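Local coordinates for KaiC-like domain-containing protein (Pyrococcus horikoshii, PDB 2EKD), which is of unknown function but, as a KaiC-like protein of the P-loop NTPase clan, may be related to nucleotide-binding proteins, at residues S26-N38 and F55-L69. Numbering follows the deposited sequence.
Sequences SRAELLLYYIVNN and FYTRLKVAGFDVAPL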
loop_
_atom_site.group_PDB
_atom_site.type_symbol
_atom_site.label_atom_id
_atom_site.label_comp_id
_atom_site.label_asym_id
_atom_site.label_seq_id
_atom_site.Cartn_x
_atom_site.Cartn_y
_atom_site.Cartn_z
ATOM N N SER F 26 -18.267 18.006 4.736
ATOM C CA SER F 26 -18.048 19.434 4.966
ATOM C C SER F 26 -19.260 20.310 4.647
ATOM O O SER F 26 -19.434 21.374 5.244
ATOM C CB SER F 26 -16.867 19.944 4.121
ATOM O OG SER F 26 -15.627 19.382 4.522
ATOM N N ARG F 27 -20.093 19.865 3.710
ATOM C CA ARG F 27 -21.238 20.657 3.277
ATOM C C ARG F 27 -20.670 21.960 2.703
ATOM O O ARG F 27 -21.130 23.054 3.029
ATOM C CB ARG F 27 -22.179 20.971 4.444
ATOM C CG ARG F 27 -22.994 19.793 4.928
ATOM C CD ARG F 27 -24.179 20.263 5.754
ATOM N NE ARG F 27 -23.761 20.985 6.952
ATOM C CZ ARG F 27 -24.600 21.592 7.788
ATOM N NH1 ARG F 27 -25.910 21.564 7.554
ATOM N NH2 ARG F 27 -24.131 22.228 8.857
ATOM N N ALA F 28 -19.659 21.819 1.851
ATOM C CA ALA F 28 -18.990 22.949 1.215
ATOM C C ALA F 28 -19.942 23.874 0.460
ATOM O O ALA F 28 -19.623 25.032 0.218
ATOM C CB ALA F 28 -17.896 22.438 0.270
ATOM N N GLU F 29 -21.109 23.369 0.081
ATOM C CA GLU F 29 -22.073 24.192 -0.633
ATOM C C GLU F 29 -22.456 25.434 0.194
ATOM O O GLU F 29 -22.748 26.496 -0.374
ATOM C CB GLU F 29 -23.332 23.378 -0.962
ATOM C CG GLU F 29 -24.029 22.801 0.258
ATOM C CD GLU F 29 -23.691 21.335 0.499
ATOM O OE1 GLU F 29 -22.593 20.888 0.101
ATOM O OE2 GLU F 29 -24.526 20.629 1.102
ATOM N N LEU F 30 -22.448 25.301 1.522
ATOM C CA LEU F 30 -22.792 26.420 2.405
ATOM C C LEU F 30 -21.816 27.584 2.227
ATOM O O LEU F 30 -22.219 28.748 2.246
ATOM C CB LEU F 30 -22.792 25.992 3.880
ATOM C CG LEU F 30 -23.762 24.912 4.358
ATOM C CD1 LEU F 30 -23.708 24.821 5.885
ATOM C CD2 LEU F 30 -25.177 25.247 3.910
ATOM N N LEU F 31 -20.536 27.264 2.057
ATOM C CA LEU F 31 -19.514 28.291 1.873
ATOM C C LEU F 31 -19.676 28.921 0.499
ATOM O O LEU F 31 -19.422 30.115 0.315
ATOM C CB LEU F 31 -18.108 27.696 1.994
ATOM C CG LEU F 31 -16.990 28.732 1.828
ATOM C CD1 LEU F 31 -17.109 29.798 2.929
ATOM C CD2 LEU F 31 -15.625 28.046 1.889
ATOM N N LEU F 32 -20.090 28.107 -0.466
ATOM C CA LEU F 32 -20.304 28.597 -1.817
ATOM C C LEU F 32 -21.468 29.578 -1.800
ATOM O O LEU F 32 -21.391 30.653 -2.388
ATOM C CB LEU F 32 -20.654 27.457 -2.773
ATOM C CG LEU F 32 -21.079 28.028 -4.134
ATOM C CD1 LEU F 32 -19.843 28.614 -4.832
ATOM C CD2 LEU F 32 -21.736 26.954 -4.984
ATOM N N TYR F 33 -22.555 29.193 -1.137
ATOM C CA TYR F 33 -23.728 30.049 -1.058
ATOM C C TYR F 33 -23.324 31.379 -0.435
ATOM O O TYR F 33 -23.730 32.438 -0.895
ATOM C CB TYR F 33 -24.817 29.408 -0.195
ATOM C CG TYR F 33 -26.107 30.196 -0.204
ATOM C CD1 TYR F 33 -26.969 30.135 -1.297
ATOM C CD2 TYR F 33 -26.444 31.038 0.858
ATOM C CE1 TYR F 33 -28.133 30.889 -1.340
ATOM C CE2 TYR F 33 -27.611 31.806 0.825
ATOM C CZ TYR F 33 -28.450 31.725 -0.279
ATOM O OH TYR F 33 -29.604 32.475 -0.331
ATOM N N TYR F 34 -22.525 31.301 0.622
ATOM C CA TYR F 34 -22.048 32.481 1.329
ATOM C C TYR F 34 -21.282 33.415 0.395
ATOM O O TYR F 34 -21.465 34.637 0.429
ATOM C CB TYR F 34 -21.166 32.042 2.499
ATOM C CG TYR F 34 -20.418 33.158 3.190
ATOM C CD1 TYR F 34 -20.981 33.834 4.280
ATOM C CD2 TYR F 34 -19.134 33.519 2.778
ATOM C CE1 TYR F 34 -20.279 34.840 4.948
ATOM C CE2 TYR F 34 -18.421 34.524 3.439
ATOM C CZ TYR F 34 -18.997 35.178 4.521
ATOM O OH TYR F 34 -18.286 36.146 5.190
ATOM N N ILE F 35 -20.438 32.839 -0.451
ATOM C CA ILE F 35 -19.656 33.630 -1.392
ATOM C C ILE F 35 -20.514 34.272 -2.496
ATOM O O ILE F 35 -20.268 35.413 -2.890
ATOM C CB ILE F 35 -18.541 32.763 -2.037
ATOM C CG1 ILE F 35 -17.450 32.470 -0.999
ATOM C CG2 ILE F 35 -17.949 33.473 -3.256
ATOM C CD1 ILE F 35 -16.304 31.594 -1.521
ATOM N N VAL F 36 -21.519 33.550 -2.988
ATOM C CA VAL F 36 -22.373 34.073 -4.061
ATOM C C VAL F 36 -23.419 35.083 -3.542
ATOM O O VAL F 36 -23.542 36.198 -4.037
ATOM C CB VAL F 36 -23.108 32.920 -4.764
ATOM C CG1 VAL F 36 -24.109 33.486 -5.768
ATOM C CG2 VAL F 36 -22.114 32.052 -5.513
ATOM N N ASN F 37 -24.239 34.616 -2.557
ATOM C CA ASN F 37 -25.261 35.497 -1.983
ATOM C C ASN F 37 -24.632 36.832 -1.566
ATOM O O ASN F 37 -25.035 37.915 -1.996
ATOM C CB ASN F 37 -25.835 34.788 -0.748
ATOM C CG ASN F 37 -27.150 35.412 -0.309
ATOM O OD1 ASN F 37 -27.550 35.325 0.859
ATOM N ND2 ASN F 37 -27.869 36.001 -1.285
ATOM N N ASN F 38 -23.638 36.710 -0.647
ATOM C CA ASN F 38 -22.814 37.806 -0.169
ATOM C C ASN F 38 -21.815 38.239 -1.237
ATOM O O ASN F 38 -20.794 37.603 -1.464
ATOM C CB ASN F 38 -22.069 37.334 1.080
ATOM C CG ASN F 38 -23.064 37.012 2.165
ATOM O OD1 ASN F 38 -23.275 37.778 3.100
ATOM N ND2 ASN F 38 -23.694 35.833 2.024
ATOM N N PHE F 55 -24.218 21.281 -6.228
ATOM C CA PHE F 55 -24.174 22.221 -5.099
ATOM C C PHE F 55 -25.526 22.913 -4.974
ATOM O O PHE F 55 -26.067 23.076 -3.876
ATOM C CB PHE F 55 -23.088 23.285 -5.309
ATOM C CG PHE F 55 -21.720 22.872 -4.834
ATOM C CD1 PHE F 55 -21.137 21.695 -5.278
ATOM C CD2 PHE F 55 -21.003 23.683 -3.959
ATOM C CE1 PHE F 55 -19.856 21.328 -4.858
ATOM C CE2 PHE F 55 -19.726 23.326 -3.535
ATOM C CZ PHE F 55 -19.152 22.143 -3.988
ATOM N N TYR F 56 -26.062 23.319 -6.118
ATOM C CA TYR F 56 -27.354 23.994 -6.193
ATOM C C TYR F 56 -28.478 23.136 -5.612
ATOM O O TYR F 56 -29.263 23.600 -4.790
ATOM C CB TYR F 56 -27.657 24.316 -7.657
ATOM C CG TYR F 56 -29.044 24.834 -7.927
ATOM C CD1 TYR F 56 -29.351 26.182 -7.767
ATOM C CD2 TYR F 56 -30.046 23.977 -8.380
ATOM C CE1 TYR F 56 -30.615 26.667 -8.060
ATOM C CE2 TYR F 56 -31.317 24.448 -8.673
ATOM C CZ TYR F 56 -31.595 25.797 -8.514
ATOM O OH TYR F 56 -32.849 26.272 -8.822
ATOM N N THR F 57 -28.549 21.885 -6.051
ATOM C CA THR F 57 -29.574 20.947 -5.590
ATOM C C THR F 57 -29.544 20.713 -4.079
ATOM O O THR F 57 -30.584 20.665 -3.431
ATOM C CB THR F 57 -29.422 19.576 -6.302
ATOM O OG1 THR F 57 -29.670 19.733 -7.704
ATOM C CG2 THR F 57 -30.406 18.562 -5.738
ATOM N N ARG F 58 -28.349 20.553 -3.520
ATOM C CA ARG F 58 -28.207 20.311 -2.088
ATOM C C ARG F 58 -28.674 21.512 -1.285
ATOM O O ARG F 58 -29.307 21.360 -0.241
ATOM C CB ARG F 58 -26.749 19.986 -1.746
ATOM C CG ARG F 58 -26.527 18.548 -1.287
ATOM C CD ARG F 58 -25.275 17.934 -1.895
ATOM N NE ARG F 58 -24.079 18.757 -1.708
ATOM C CZ ARG F 58 -23.118 18.864 -2.625
ATOM N NH1 ARG F 58 -23.227 18.203 -3.772
ATOM N NH2 ARG F 58 -22.055 19.623 -2.405
ATOM N N LEU F 59 -28.356 22.705 -1.778
ATOM C CA LEU F 59 -28.752 23.940 -1.113
ATOM C C LEU F 59 -30.269 24.095 -1.204
ATOM O O LEU F 59 -30.923 24.500 -0.242
ATOM C CB LEU F 59 -28.059 25.135 -1.772
ATOM C CG LEU F 59 -26.559 25.232 -1.475
ATOM C CD1 LEU F 59 -25.897 26.264 -2.373
ATOM C CD2 LEU F 59 -26.364 25.598 -0.008
ATOM N N LYS F 60 -30.815 23.749 -2.367
ATOM C CA LYS F 60 -32.249 23.841 -2.618
ATOM C C LYS F 60 -33.034 22.941 -1.674
ATOM O O LYS F 60 -33.999 23.384 -1.057
ATOM C CB LYS F 60 -32.546 23.469 -4.071
ATOM C CG LYS F 60 -33.940 23.844 -4.564
ATOM C CD LYS F 60 -34.006 23.676 -6.076
ATOM C CE LYS F 60 -35.306 24.184 -6.680
ATOM N NZ LYS F 60 -36.407 23.207 -6.525
ATOM N N VAL F 61 -32.628 21.679 -1.552
ATOM C CA VAL F 61 -33.327 20.764 -0.652
ATOM C C VAL F 61 -33.132 21.207 0.798
ATOM O O VAL F 61 -33.970 20.923 1.661
ATOM C CB VAL F 61 -32.822 19.300 -0.787
ATOM C CG1 VAL F 61 -32.773 18.906 -2.245
ATOM C CG2 VAL F 61 -31.456 19.147 -0.139
ATOM N N ALA F 62 -32.028 21.904 1.059
ATOM C CA ALA F 62 -31.726 22.388 2.406
ATOM C C ALA F 62 -32.624 23.557 2.803
ATOM O O ALA F 62 -32.648 23.954 3.967
ATOM C CB ALA F 62 -30.247 22.804 2.506
ATOM N N GLY F 63 -33.351 24.108 1.832
ATOM C CA GLY F 63 -34.251 25.216 2.108
ATOM C C GLY F 63 -33.717 26.606 1.793
ATOM O O GLY F 63 -34.367 27.611 2.082
ATOM N N PHE F 64 -32.530 26.683 1.205
ATOM C CA PHE F 64 -31.970 27.987 0.877
ATOM C C PHE F 64 -32.682 28.614 -0.318
ATOM O O PHE F 64 -33.281 27.921 -1.140
ATOM C CB PHE F 64 -30.477 27.873 0.551
ATOM C CG PHE F 64 -29.608 27.587 1.745
ATOM C CD1 PHE F 64 -29.642 26.343 2.371
ATOM C CD2 PHE F 64 -28.751 28.565 2.245
ATOM C CE1 PHE F 64 -28.837 26.076 3.477
ATOM C CE2 PHE F 64 -27.937 28.309 3.355
ATOM C CZ PHE F 64 -27.982 27.060 3.971
ATOM N N ASP F 65 -32.632 29.935 -0.397
ATOM C CA ASP F 65 -33.207 30.642 -1.527
ATOM C C ASP F 65 -32.085 30.576 -2.559
ATOM O O ASP F 65 -31.044 31.205 -2.389
ATOM C CB ASP F 65 -33.508 32.094 -1.155
ATOM C CG ASP F 65 -33.774 32.960 -2.367
ATOM O OD1 ASP F 65 -34.627 32.582 -3.200
ATOM O OD2 ASP F 65 -33.129 34.023 -2.483
ATOM N N VAL F 66 -32.294 29.802 -3.617
ATOM C CA VAL F 66 -31.277 29.629 -4.643
ATOM C C VAL F 66 -31.386 30.535 -5.865
ATOM O O VAL F 66 -30.797 30.248 -6.905
ATOM C CB VAL F 66 -31.230 28.158 -5.115
ATOM C CG1 VAL F 66 -30.757 27.272 -3.979
ATOM C CG2 VAL F 66 -32.615 27.713 -5.580
ATOM N N ALA F 67 -32.135 31.627 -5.753
ATOM C CA ALA F 67 -32.249 32.556 -6.872
ATOM C C ALA F 67 -30.878 33.207 -7.131
ATOM O O ALA F 67 -30.472 33.388 -8.283
ATOM C CB ALA F 67 -33.297 33.615 -6.575
ATOM N N PRO F 68 -30.146 33.569 -6.061
ATOM C CA PRO F 68 -28.828 34.187 -6.244
ATOM C C PRO F 68 -27.889 33.289 -7.062
ATOM O O PRO F 68 -27.006 33.774 -7.767
ATOM C CB PRO F 68 -28.324 34.366 -4.812
ATOM C CG PRO F 68 -29.578 34.549 -4.030
ATOM C CD PRO F 68 -30.507 33.519 -4.633
ATOM N N LEU F 69 -28.078 31.976 -6.958
ATOM C CA LEU F 69 -27.240 31.041 -7.697
ATOM C C LEU F 69 -27.703 30.913 -9.144
ATOM O O LEU F 69 -26.913 30.582 -10.030
ATOM C CB LEU F 69 -27.260 29.663 -7.033
ATOM C CG LEU F 69 -26.737 29.550 -5.597
ATOM C CD1 LEU F 69 -26.748 28.082 -5.195
ATOM C CD2 LEU F 69 -25.329 30.110 -5.494
HETATM O O HOH W 1 -31.753 31.315 1.896
#
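The Y33 ring is clasped between N37 CB on one face and the rim of F64 on the other, where F64 CD2 stands 3.7 Å from Y33 CD2. The aromatic pair is edge-to-face, its planes 67° apart, while L59 CD2 lies over the centre of one F64 face. Y33 CG runs anti to its backbone N (chi1 -174°), which carries the phenol across to the link between helices 51-61 and 67-70; there OH donates to D65 O, 2.8 Å away, on a lone pair in the carbonyl plane. A phenylalanine in place of Y33 would probably leave D65 O without this donor and the ring less firmly tied to that link. Near the start of helix 29-37, R58 presents the edge of its guanidinium to E29 in a salt bridge. R58 NH2 reaches E29 OE1 at 2.9 Å, from above the carboxylate plane, and NE adds a weak bond to the same oxygen. Farther along, V36 CG1 packs 3.6 Å from L69 CD2. The axes of helix 29-37 and segment 55-61 cross almost perpendicularly (-92°), and the former's C-terminal end meets helix 67-70. L32 also touches strand 114-119 and F55 strand 17-22, an alpha/beta packing consistent with the P-loop NTPase clan.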